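Putative hydrolase (Acinetobacter sp. NBRC 100985, PDB 4XUK) probably hydrolyses organophosphate triesters and lactones at a two-zinc centre of the metallo-beta-lactamase superfamily. Local coordinates at residues A77-S82 / H113-S118; G121-P126 / A169-K174; F139-K144 / K163-I168; D21-M26 / G53-I58. The protein carries 2 engineered substitutions. One frame throughout, in Å; residues are numbered along the deposited sequence.

Contact 1 (A77-S82 / H113-S118); sequences ASCFGS and HVCGIS. With ZN (zinc ion), chain C.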
loop_
_atom_site.group_PDB
_atom_site.type_symbol
_atom_site.label_atom_id
_atom_site.label_comp_id
_atom_site.label_asym_id
_atom_site.label_seq_id
_atom_site.Cartn_x
_atom_site.Cartn_y
_atom_site.Cartn_z
ATOM N N ALA A 77 8.218 18.445 -11.346
ATOM C CA ALA A 77 8.218 18.670 -12.794
ATOM C C ALA A 77 9.516 18.108 -13.383
ATOM O O ALA A 77 9.848 16.958 -13.130
ATOM C CB ALA A 77 8.058 20.142 -13.116
ATOM N N SER A 78 10.259 18.930 -14.098
ATOM C CA SER A 78 11.544 18.593 -14.702
ATOM C C SER A 78 12.781 19.071 -13.927
ATOM O O SER A 78 13.830 19.023 -14.434
ATOM C CB SER A 78 11.673 19.206 -16.085
ATOM O OG SER A 78 10.627 18.927 -16.923
ATOM N N CYS A 79 12.615 19.555 -12.711
ATOM C CA CYS A 79 13.693 20.192 -11.966
ATOM C C CYS A 79 14.742 19.197 -11.460
ATOM O O CYS A 79 15.857 19.604 -11.103
ATOM C CB CYS A 79 13.124 20.985 -10.786
ATOM S SG CYS A 79 12.302 22.546 -11.246
ATOM N N PHE A 80 14.394 17.908 -11.422
ATOM C CA PHE A 80 15.302 16.889 -10.871
ATOM C C PHE A 80 15.498 15.739 -11.833
ATOM O O PHE A 80 15.885 14.643 -11.429
ATOM C CB PHE A 80 14.782 16.340 -9.538
ATOM C CG PHE A 80 15.129 17.189 -8.353
ATOM C CD1 PHE A 80 16.297 17.940 -8.337
ATOM C CD2 PHE A 80 14.295 17.232 -7.247
ATOM C CE1 PHE A 80 16.629 18.723 -7.237
ATOM C CE2 PHE A 80 14.624 18.009 -6.140
ATOM C CZ PHE A 80 15.790 18.756 -6.137
ATOM N N GLY A 81 15.229 15.966 -13.108
ATOM C CA GLY A 81 15.435 14.902 -14.066
ATOM C C GLY A 81 14.228 14.040 -14.388
ATOM O O GLY A 81 13.212 14.037 -13.680
ATOM N N SER A 82 14.394 13.273 -15.457
ATOM C CA SER A 82 13.332 12.583 -16.174
ATOM C C SER A 82 12.451 11.628 -15.360
ATOM O O SER A 82 11.305 11.364 -15.749
ATOM C CB SER A 82 13.968 11.828 -17.352
ATOM O OG SER A 82 13.013 11.507 -18.345
ATOM N N HIS A 113 8.730 19.927 -4.460
ATOM C CA HIS A 113 7.423 20.320 -3.955
ATOM C C HIS A 113 6.825 21.482 -4.729
ATOM O O HIS A 113 5.603 21.528 -4.938
ATOM C CB HIS A 113 7.528 20.637 -2.466
ATOM C CG HIS A 113 8.057 19.488 -1.676
ATOM N ND1 HIS A 113 7.245 18.672 -0.924
ATOM C CD2 HIS A 113 9.304 18.967 -1.589
ATOM C CE1 HIS A 113 7.976 17.712 -0.385
ATOM N NE2 HIS A 113 9.230 17.879 -0.762
ATOM N N VAL A 114 7.679 22.413 -5.158
ATOM C CA VAL A 114 7.211 23.617 -5.841
ATOM C C VAL A 114 7.272 23.556 -7.378
ATOM O O VAL A 114 6.399 24.118 -8.045
ATOM C CB VAL A 114 7.942 24.883 -5.329
ATOM C CG1 VAL A 114 9.425 24.827 -5.658
ATOM C CG2 VAL A 114 7.320 26.137 -5.940
ATOM N N CYS A 115 8.278 22.885 -7.946
ATOM C CA CYS A 115 8.482 22.959 -9.406
ATOM C C CYS A 115 7.274 22.473 -10.214
ATOM O O CYS A 115 6.990 22.990 -11.302
ATOM C CB CYS A 115 9.746 22.206 -9.834
ATOM S SG CYS A 115 11.277 23.135 -9.576
ATOM N N GLY A 116 6.543 21.505 -9.668
ATOM C CA GLY A 116 5.354 20.989 -10.335
ATOM C C GLY A 116 4.232 21.982 -10.590
ATOM O O GLY A 116 3.263 21.637 -11.276
ATOM N N ILE A 117 4.325 23.201 -10.055
ATOM C CA ILE A 117 3.289 24.189 -10.356
ATOM C C ILE A 117 3.395 24.734 -11.780
ATOM O O ILE A 117 2.439 25.328 -12.296
ATOM C CB ILE A 117 3.226 25.368 -9.330
ATOM C CG1 ILE A 117 4.482 26.259 -9.400
ATOM C CG2 ILE A 117 3.009 24.829 -7.912
ATOM C CD1 ILE A 117 4.481 27.418 -8.380
ATOM N N SER A 118 4.542 24.513 -12.418
ATOM C CA SER A 118 4.784 25.020 -13.764
ATOM C C SER A 118 5.486 23.965 -14.610
ATOM O O SER A 118 6.051 23.009 -14.077
ATOM C CB SER A 118 5.657 26.283 -13.703
ATOM O OG SER A 118 5.018 27.314 -12.970
HETATM ZN ZN ZN C . 10.883 16.771 -0.416
#
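The disulfide Cys79–Cys115 ties the loop after strand 69-72 to the turn that follows the metal-binding HxHxDH motif of the metallo-beta-lactamase fold. Cys79 SG and Cys115 SG are 2.0 Å apart, with a torsion of -86° about the S–S bond, close to the unstrained right angle. On both cysteines SG lies anti to the carbonyl carbon and beside the backbone N, at Cys115 with chi1 -80°. Cys79 CB and Cys115 CB come to 3.7 Å. Next to the bridge, Ala77 turns its methyl to the carbonyls at the two ends of the turn, Ala77 CB being 3.5 Å from Cys115 O and 3.6 Å from Ser118 O. Cys115 O is itself the acceptor of Ser118 N, so the methyl packs against a carbonyl already engaged in the turn. The backbones run closest where Gly116 faces Ala77, their CA atoms 4.4 Å apart. Two residues before Cys115, His113 NE2 binds a zinc ion at 2.0 Å, a site completed by Asp112, Asp218 and His265, while its ND1 is hydrogen-bonded to Asp73, a second-shell carboxylate that fixes the turn of the imidazole. Helix 151-173 covers the bridge through Gln166 and holds both sides of it: Lys163 NZ bonds to Cys79 O, and Ser118 OG bonds to Ala167 O.

Contact 2 (G121-P126 / A169-K174); sequences GVANFP and APYQAK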
loop_
_atom_site.group_PDB
_atom_site.type_symbol
_atom_site.label_atom_id
_atom_site.label_comp_id
_atom_site.label_asym_id
_atom_site.label_seq_id
_atom_site.Cartn_x
_atom_site.Cartn_y
_atom_site.Cartn_z
ATOM N N GLY A 121 8.162 26.616 -18.125
ATOM C CA GLY A 121 8.036 28.028 -17.767
ATOM C C GLY A 121 6.628 28.633 -17.803
ATOM O O GLY A 121 6.468 29.858 -17.673
ATOM N N VAL A 122 5.605 27.800 -17.979
ATOM C CA VAL A 122 4.223 28.297 -17.880
ATOM C C VAL A 122 3.409 27.522 -16.838
ATOM O O VAL A 122 3.685 26.346 -16.567
ATOM C CB VAL A 122 3.535 28.415 -19.275
ATOM C CG1 VAL A 122 4.433 27.872 -20.340
ATOM C CG2 VAL A 122 2.156 27.760 -19.316
ATOM N N ALA A 123 2.454 28.212 -16.214
ATOM C CA ALA A 123 1.698 27.639 -15.105
ATOM C C ALA A 123 1.002 26.363 -15.536
ATOM O O ALA A 123 0.467 26.283 -16.651
ATOM C CB ALA A 123 0.675 28.649 -14.559
ATOM N N ASN A 124 1.042 25.351 -14.676
ATOM C CA ASN A 124 0.227 24.174 -14.910
ATOM C C ASN A 124 -1.185 24.386 -14.398
ATOM O O ASN A 124 -2.096 23.710 -14.842
ATOM C CB ASN A 124 0.817 22.935 -14.232
ATOM C CG ASN A 124 1.951 22.314 -15.020
ATOM O OD1 ASN A 124 1.991 22.385 -16.245
ATOM N ND2 ASN A 124 2.872 21.676 -14.312
ATOM N N PHE A 125 -1.364 25.311 -13.456
ATOM C CA PHE A 125 -2.665 25.474 -12.820
ATOM C C PHE A 125 -3.183 26.912 -12.965
ATOM O O PHE A 125 -3.040 27.733 -12.057
ATOM C CB PHE A 125 -2.579 25.016 -11.363
ATOM C CG PHE A 125 -2.049 23.607 -11.222
ATOM C CD1 PHE A 125 -2.889 22.519 -11.407
ATOM C CD2 PHE A 125 -0.707 23.373 -10.958
ATOM C CE1 PHE A 125 -2.412 21.216 -11.307
ATOM C CE2 PHE A 125 -0.220 22.072 -10.859
ATOM C CZ PHE A 125 -1.078 20.992 -11.033
ATOM N N PRO A 126 -3.812 27.203 -14.115
ATOM C CA PRO A 126 -4.088 28.582 -14.539
ATOM C C PRO A 126 -5.081 29.337 -13.651
ATOM O O PRO A 126 -5.074 30.563 -13.683
ATOM C CB PRO A 126 -4.645 28.410 -15.962
ATOM C CG PRO A 126 -5.177 27.036 -16.008
ATOM C CD PRO A 126 -4.329 26.208 -15.075
ATOM N N ALA A 169 7.466 32.337 -10.985
ATOM C CA ALA A 169 7.364 33.498 -11.869
ATOM C C ALA A 169 6.017 33.653 -12.593
ATOM O O ALA A 169 5.452 34.752 -12.599
ATOM C CB ALA A 169 8.539 33.519 -12.868
ATOM N N PRO A 170 5.492 32.564 -13.202
ATOM C CA PRO A 170 4.195 32.681 -13.878
ATOM C C PRO A 170 3.065 33.023 -12.913
ATOM O O PRO A 170 2.079 33.630 -13.336
ATOM C CB PRO A 170 3.969 31.275 -14.449
ATOM C CG PRO A 170 5.312 30.680 -14.568
ATOM C CD PRO A 170 6.084 31.225 -13.403
ATOM N N TYR A 171 3.186 32.637 -11.645
ATOM C CA TYR A 171 2.125 32.940 -10.691
ATOM C C TYR A 171 2.272 34.351 -10.126
ATOM O O TYR A 171 1.276 35.059 -9.960
ATOM C CB TYR A 171 2.059 31.888 -9.578
ATOM C CG TYR A 171 1.637 30.534 -10.091
ATOM C CD1 TYR A 171 2.560 29.678 -10.695
ATOM C CD2 TYR A 171 0.315 30.120 -10.005
ATOM C CE1 TYR A 171 2.169 28.430 -11.191
ATOM C CE2 TYR A 171 -0.082 28.871 -10.485
ATOM C CZ TYR A 171 0.850 28.037 -11.080
ATOM O OH TYR A 171 0.455 26.801 -11.570
ATOM N N GLN A 172 3.506 34.760 -9.839
ATOM C CA GLN A 172 3.779 36.152 -9.469
ATOM C C GLN A 172 3.272 37.126 -10.532
ATOM O O GLN A 172 2.661 38.152 -10.213
ATOM C CB GLN A 172 5.275 36.358 -9.236
ATOM C CG GLN A 172 5.805 35.741 -7.929
ATOM C CD GLN A 172 7.313 35.854 -7.835
ATOM O OE1 GLN A 172 8.027 35.582 -8.807
ATOM N NE2 GLN A 172 7.807 36.288 -6.682
ATOM N N ALA A 173 3.517 36.798 -11.798
ATOM C CA ALA A 173 3.040 37.624 -12.911
ATOM C C ALA A 173 1.519 37.843 -12.899
ATOM O O ALA A 173 1.036 38.879 -13.363
ATOM C CB ALA A 173 3.472 37.027 -14.226
ATOM N N LYS A 174 0.769 36.872 -12.377
ATOM C CA LYS A 174 -0.687 36.984 -12.299
ATOM C C LYS A 174 -1.164 37.427 -10.924
ATOM O O LYS A 174 -2.374 37.422 -10.660
ATOM C CB LYS A 174 -1.346 35.643 -12.639
ATOM C CG LYS A 174 -1.198 35.222 -14.101
ATOM C CD LYS A 174 -2.532 35.291 -14.820
ATOM C CE LYS A 174 -2.452 34.642 -16.198
ATOM N NZ LYS A 174 -3.810 34.331 -16.739
#
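Ala123, in the short strand 122-123, faces Pro170 at a kink of helix 151-173, their CA atoms 5.8 Å apart; the kink lies where the N atoms of Pro170 and Tyr171 have no bond to the preceding turn. The proline ring leans on the backbone at and just before the strand, with Pro170 CG 3.4 Å from Gly121 O and Pro170 CB 3.8 Å from Ala123 N. One residue on, Tyr171 (CG anti to the carbonyl carbon, chi1 -66°) reaches across to the other segment, its ring passing along Ala123 until the hydroxyl meets the backbone of Phe125. Phe125 N donates to Tyr171 OH at 3.0 Å, with an N-H...O angle of 146°. The same hydroxyl is bonded to Ile117 O, so two backbone partners grip it. The methyl of Ala123 packs obliquely on the phenol ring, Ala123 CB to Tyr171 CZ 3.5 Å. Phe125 meets Tyr171 OH near the plane of its own ring, Phe125 CD2 to Tyr171 OH 3.7 Å, and then carries its ring away from the helix. There it packs on Leu88 and Leu91 of helix 87-93, while Asn124 ND2 bonds to Gly116 O. The C-terminal part of helix 151-173 thus lies against the two-stranded hairpin 118-119/122-123, Ser118 of its first strand touching both Pro170 and Tyr171.

Contact 3 (F139-K144 / K163-I168); sequences FWLDPK and KIKQAI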
loop_
_atom_site.group_PDB
_atom_site.type_symbol
_atom_site.label_atom_id
_atom_site.label_comp_id
_atom_site.label_asym_id
_atom_site.label_seq_id
_atom_site.Cartn_x
_atom_site.Cartn_y
_atom_site.Cartn_z
ATOM N N PHE A 139 13.491 33.156 3.174
ATOM C CA PHE A 139 14.775 32.466 3.110
ATOM C C PHE A 139 15.246 32.225 1.680
ATOM O O PHE A 139 16.427 32.402 1.376
ATOM C CB PHE A 139 14.699 31.132 3.859
ATOM C CG PHE A 139 15.898 30.248 3.649
ATOM C CD1 PHE A 139 17.096 30.507 4.316
ATOM C CD2 PHE A 139 15.828 29.150 2.808
ATOM C CE1 PHE A 139 18.199 29.686 4.137
ATOM C CE2 PHE A 139 16.932 28.322 2.620
ATOM C CZ PHE A 139 18.121 28.591 3.288
ATOM N N TRP A 140 14.333 31.809 0.806
ATOM C CA TRP A 140 14.712 31.441 -0.559
ATOM C C TRP A 140 14.786 32.598 -1.559
ATOM O O TRP A 140 15.403 32.452 -2.620
ATOM C CB TRP A 140 13.748 30.394 -1.110
ATOM C CG TRP A 140 13.851 29.069 -0.426
ATOM C CD1 TRP A 140 12.956 28.521 0.447
ATOM C CD2 TRP A 140 14.913 28.118 -0.566
ATOM N NE1 TRP A 140 13.402 27.286 0.862
ATOM C CE2 TRP A 140 14.603 27.020 0.253
ATOM C CE3 TRP A 140 16.102 28.095 -1.300
ATOM C CZ2 TRP A 140 15.435 25.905 0.351
ATOM C CZ3 TRP A 140 16.931 26.993 -1.193
ATOM C CH2 TRP A 140 16.595 25.917 -0.376
ATOM N N LEU A 141 14.148 33.726 -1.251
ATOM C CA LEU A 141 14.012 34.801 -2.238
ATOM C C LEU A 141 14.751 36.094 -1.861
ATOM O O LEU A 141 14.621 37.115 -2.543
ATOM C CB LEU A 141 12.526 35.063 -2.528
ATOM C CG LEU A 141 11.759 33.852 -3.081
ATOM C CD1 LEU A 141 10.256 34.107 -3.255
ATOM C CD2 LEU A 141 12.356 33.402 -4.389
ATOM N N ASP A 142 15.543 36.040 -0.793
ATOM C CA ASP A 142 16.398 37.171 -0.401
ATOM C C ASP A 142 17.787 37.026 -1.016
ATOM O O ASP A 142 18.487 36.046 -0.747
ATOM C CB ASP A 142 16.491 37.246 1.127
ATOM C CG ASP A 142 17.446 38.340 1.625
ATOM O OD1 ASP A 142 17.871 39.215 0.836
ATOM O OD2 ASP A 142 17.759 38.320 2.837
ATOM N N PRO A 143 18.145 37.992 -1.828
ATOM C CA PRO A 143 19.451 38.065 -2.482
ATOM C C PRO A 143 20.627 38.192 -1.533
ATOM O O PRO A 143 21.720 38.070 -1.973
ATOM C CB PRO A 143 19.340 39.322 -3.312
ATOM C CG PRO A 143 18.307 40.106 -2.646
ATOM C CD PRO A 143 17.311 39.133 -2.172
ATOM N N LYS A 144 20.351 38.335 -0.257
ATOM C CA LYS A 144 21.359 38.515 0.751
ATOM C C LYS A 144 21.627 37.278 1.518
ATOM O O LYS A 144 22.549 37.190 2.243
ATOM C CB LYS A 144 20.923 39.591 1.719
ATOM C CG LYS A 144 21.492 40.953 1.403
ATOM C CD LYS A 144 20.408 41.922 1.059
ATOM C CE LYS A 144 20.004 42.751 2.250
ATOM N NZ LYS A 144 19.880 41.946 3.471
ATOM N N LYS A 163 15.593 27.415 -9.672
ATOM C CA LYS A 163 14.458 26.540 -9.977
ATOM C C LYS A 163 13.178 27.075 -9.340
ATOM O O LYS A 163 12.093 27.009 -9.942
ATOM C CB LYS A 163 14.724 25.129 -9.455
ATOM C CG LYS A 163 15.973 24.447 -10.016
ATOM C CD LYS A 163 16.246 23.163 -9.217
ATOM C CE LYS A 163 17.581 22.498 -9.564
ATOM N NZ LYS A 163 17.564 21.853 -10.896
ATOM N N ILE A 164 13.300 27.581 -8.114
ATOM C CA ILE A 164 12.150 28.129 -7.397
ATOM C C ILE A 164 11.587 29.328 -8.155
ATOM O O ILE A 164 10.380 29.424 -8.372
ATOM C CB ILE A 164 12.535 28.568 -5.964
ATOM C CG1 ILE A 164 12.865 27.350 -5.091
ATOM C CG2 ILE A 164 11.414 29.384 -5.331
ATOM C CD1 ILE A 164 13.528 27.693 -3.756
ATOM N N LYS A 165 12.475 30.236 -8.545
ATOM C CA LYS A 165 12.074 31.440 -9.244
ATOM C C LYS A 165 11.386 31.127 -10.562
ATOM O O LYS A 165 10.359 31.732 -10.869
ATOM C CB LYS A 165 13.271 32.387 -9.425
ATOM C CG LYS A 165 13.608 33.149 -8.154
ATOM C CD LYS A 165 14.908 33.942 -8.286
ATOM C CE LYS A 165 15.096 34.857 -7.082
ATOM N NZ LYS A 165 16.297 35.712 -7.257
ATOM N N GLN A 166 11.911 30.190 -11.323
ATOM C CA GLN A 166 11.278 29.828 -12.558
ATOM C C GLN A 166 9.876 29.231 -12.391
ATOM O O GLN A 166 9.034 29.490 -13.148
ATOM C CB GLN A 166 12.170 28.951 -13.433
ATOM C CG GLN A 166 12.504 27.604 -12.851
ATOM C CD GLN A 166 11.503 26.503 -13.159
ATOM O OE1 GLN A 166 11.191 25.648 -12.344
ATOM N NE2 GLN A 166 11.027 26.538 -14.344
ATOM N N ALA A 167 9.656 28.475 -11.355
ATOM C CA ALA A 167 8.357 27.857 -11.154
ATOM C C ALA A 167 7.319 28.893 -10.756
ATOM O O ALA A 167 6.182 28.850 -11.225
ATOM C CB ALA A 167 8.452 26.780 -10.101
ATOM N N ILE A 168 7.705 29.814 -9.881
ATOM C CA ILE A 168 6.735 30.743 -9.295
ATOM C C ILE A 168 6.520 32.018 -10.105
ATOM O O ILE A 168 5.519 32.709 -9.918
ATOM C CB ILE A 168 7.100 31.116 -7.848
ATOM C CG1 ILE A 168 8.340 32.010 -7.804
ATOM C CG2 ILE A 168 7.301 29.860 -7.000
ATOM C CD1 ILE A 168 8.651 32.502 -6.409
#
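Ile164 carries CG1 anti to its carbonyl carbon (chi1 -69°) and CD1 anti to CA (chi2 168°), which sends that methyl to the indole of Trp140. Ile164 CD1 sits 3.3 Å above the indole plane, displaced toward the rim, with Trp140 CD2 its nearest atom at 3.5 Å; the two side chains cross at about a right angle. The opposite indole face has Phe139 CE2 over its centre, and Tyr157 of helix 151-173 also meets the indole, the two planes nearly parallel. Trp140 NE1 is hydrogen-bonded to Glu136, one turn back.

Leu141 CD1 meets Ile168 CD1 tip to tip at 3.9 Å, whereas Leu141 CD2 touches both Ile164 CG2 (4.2 Å) and Lys165 CG (4.0 Å), the latter on the extended aliphatic stem of a lysine that runs past the leucine in the opposite direction.

Ile164, Lys165 and Ile168 lie on the side of helix 151-173 that packs on the C-terminal part of helix 134-141: apolar helix-to-helix packing within the metallo-beta-lactamase fold, with the Trp140 side chain about 8 Å from a zinc ion.

Contact 4 (D21-M26 / G53-I58); sequences DGTNFM and GVQTSI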
loop_
_atom_site.group_PDB
_atom_site.type_symbol
_atom_site.label_atom_id
_atom_site.label_comp_id
_atom_site.label_asym_id
_atom_site.label_seq_id
_atom_site.Cartn_x
_atom_site.Cartn_y
_atom_site.Cartn_z
ATOM N N ASP A 21 4.570 11.450 -7.914
ATOM C CA ASP A 21 5.447 12.189 -8.807
ATOM C C ASP A 21 6.535 11.288 -9.363
ATOM O O ASP A 21 7.001 11.480 -10.483
ATOM C CB ASP A 21 6.103 13.385 -8.097
ATOM C CG ASP A 21 6.575 14.438 -9.078
ATOM O OD1 ASP A 21 5.755 14.886 -9.921
ATOM O OD2 ASP A 21 7.761 14.816 -9.033
ATOM N N GLY A 22 6.937 10.296 -8.584
ATOM C CA GLY A 22 8.038 9.436 -8.981
ATOM C C GLY A 22 8.673 8.830 -7.751
ATOM O O GLY A 22 8.202 9.066 -6.628
ATOM N N THR A 23 9.747 8.074 -7.962
ATOM C CA THR A 23 10.407 7.346 -6.888
ATOM C C THR A 23 11.912 7.585 -6.937
ATOM O O THR A 23 12.538 7.399 -7.986
ATOM C CB THR A 23 10.142 5.844 -7.018
ATOM O OG1 THR A 23 8.731 5.611 -7.097
ATOM C CG2 THR A 23 10.694 5.106 -5.820
ATOM N N ASN A 24 12.493 7.991 -5.831
ATOM C CA ASN A 24 13.928 8.047 -5.735
ATOM C C ASN A 24 14.559 6.882 -5.018
ATOM O O ASN A 24 13.919 6.229 -4.269
ATOM C CB ASN A 24 14.406 9.298 -5.070
ATOM C CG ASN A 24 14.169 10.520 -5.893
ATOM O OD1 ASN A 24 14.019 10.494 -7.074
ATOM N ND2 ASN A 24 14.120 11.595 -5.232
ATOM N N PHE A 25 15.853 6.692 -5.234
ATOM C CA PHE A 25 16.605 5.692 -4.478
ATOM C C PHE A 25 17.838 6.352 -3.870
ATOM O O PHE A 25 18.881 6.448 -4.513
ATOM C CB PHE A 25 16.989 4.512 -5.376
ATOM C CG PHE A 25 15.807 3.735 -5.883
ATOM C CD1 PHE A 25 15.146 4.132 -7.035
ATOM C CD2 PHE A 25 15.351 2.617 -5.201
ATOM C CE1 PHE A 25 14.047 3.432 -7.495
ATOM C CE2 PHE A 25 14.254 1.906 -5.661
ATOM C CZ PHE A 25 13.600 2.322 -6.813
ATOM N N MET A 26 17.708 6.828 -2.637
ATOM C CA MET A 26 18.763 7.638 -2.035
ATOM C C MET A 26 19.806 6.819 -1.277
ATOM O O MET A 26 19.558 5.679 -0.880
ATOM C CB MET A 26 18.166 8.733 -1.145
ATOM C CG MET A 26 17.344 8.240 0.019
ATOM S SD MET A 26 16.516 9.590 0.919
ATOM C CE MET A 26 15.575 8.613 2.101
ATOM N N GLY A 53 19.519 1.562 -3.523
ATOM C CA GLY A 53 19.369 2.682 -2.607
ATOM C C GLY A 53 18.098 2.573 -1.783
ATOM O O GLY A 53 17.366 1.587 -1.881
ATOM N N VAL A 54 17.830 3.585 -0.965
ATOM C CA VAL A 54 16.644 3.571 -0.115
ATOM C C VAL A 54 15.459 4.133 -0.901
ATOM O O VAL A 54 15.412 5.331 -1.200
ATOM C CB VAL A 54 16.885 4.384 1.163
ATOM C CG1 VAL A 54 15.668 4.343 2.051
ATOM C CG2 VAL A 54 18.125 3.848 1.910
ATOM N N GLN A 55 14.519 3.265 -1.261
ATOM C CA GLN A 55 13.382 3.674 -2.086
ATOM C C GLN A 55 12.561 4.724 -1.355
ATOM O O GLN A 55 12.211 4.530 -0.187
ATOM C CB GLN A 55 12.509 2.461 -2.419
ATOM C CG GLN A 55 11.405 2.756 -3.438
ATOM C CD GLN A 55 10.600 1.520 -3.806
ATOM O OE1 GLN A 55 11.032 0.389 -3.583
ATOM N NE2 GLN A 55 9.423 1.734 -4.369
ATOM N N THR A 56 12.267 5.836 -2.033
ATOM C CA THR A 56 11.572 6.947 -1.401
ATOM C C THR A 56 10.598 7.561 -2.389
ATOM O O THR A 56 11.004 8.063 -3.439
ATOM C CB THR A 56 12.575 8.011 -0.938
ATOM O OG1 THR A 56 13.523 7.395 -0.058
ATOM C CG2 THR A 56 11.865 9.159 -0.213
ATOM N N SER A 57 9.309 7.496 -2.062
ATOM C CA SER A 57 8.287 8.097 -2.912
ATOM C C SER A 57 8.366 9.620 -2.842
ATOM O O SER A 57 8.861 10.193 -1.860
ATOM C CB SER A 57 6.893 7.638 -2.491
ATOM O OG SER A 57 6.731 6.240 -2.623
ATOM N N ILE A 58 7.878 10.262 -3.897
ATOM C CA ILE A 58 7.630 11.685 -3.881
ATOM C C ILE A 58 6.163 11.824 -4.265
ATOM O O ILE A 58 5.777 11.469 -5.379
ATOM C CB ILE A 58 8.515 12.461 -4.887
ATOM C CG1 ILE A 58 10.000 12.260 -4.595
ATOM C CG2 ILE A 58 8.192 13.963 -4.818
ATOM C CD1 ILE A 58 10.590 11.009 -5.229
HETATM O O HOH W 1 7.182 5.002 -4.892
#
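Asp21 to Met26 and Val54 to Ile58 pair as antiparallel strands joined by six backbone hydrogen bonds, the axes of these short segments 4.5 Å apart at closest. The pairs Gly22–Ile58, Asn24–Thr56 and Met26–Val54 are hydrogen-bonded, and alternate with the non-hydrogen-bonded pairs Thr23–Ser57 and Phe25–Gln55. Val54 N reaches Met26 O at 2.7 Å in an almost straight bond (178°), whereas Met26 N approaches Val54 O from above the carbonyl plane. At the other end Asp21 N donates to Ile58 O at 2.8 Å. Asp21's carboxylate is taken up by backbone NH groups: OD2 by Ala76 and Gly85, OD1 by Val87.

On the face bearing Thr23, Phe25, Gln55 and Ser57, one water joins two hydroxyls, donating to Thr23 OG1 at 2.8 Å and lying 2.6 Å from Ser57 OG. Both hydroxyls also bond to the second subunit, Thr23 to its Asp291 and Ser57 to its His288. Ser57 OG is also bonded to Phe268 N, and Gln55 NE2 weakly to His288 O of the second subunit. Gln55, with CG anti to the backbone N (chi1 -172°), runs beside the Phe25 ring, its CG 3.7 Å from Phe25 CE2 and 3.4 Å from Thr23 CG2.

On the other face Ile58 CD1 lies 3.6 Å from Asn24 ND2, while Asn24 OD1 bonds to His83. Strands 14-26 and 54-64 lie next to each other in a seven-stranded mixed sheet, between strands 6-11 and 69-72; Ser57 O is hydrogen-bonded to ND1 of the zinc ligand His265, and the second subunit packs on the Phe25 side.

In the fold
Contact 1 touches contacts 2 and 3, its centre 13 Å from that of contact 2 and 14 Å from that of contact 3; the shortest links are Ile117 O to Tyr171 OH (2.6 Å) and Ser118 OG to Ala167 O (2.6 Å). Contacts 2 and 3 use successive parts of helix 151-173, their centres 14 Å apart, and contact 3 is nested in the chain loop that contact 2 closes. Contact 4 touches none of the others, though its nearest atoms come within about 4 Å of contact 1. The zinc centre is approached from three of them: contact 1 supplies the ligand His113, while Trp140 of contact 3 and Ile58 of contact 4 come within about 8 and 6 Å of a zinc ion.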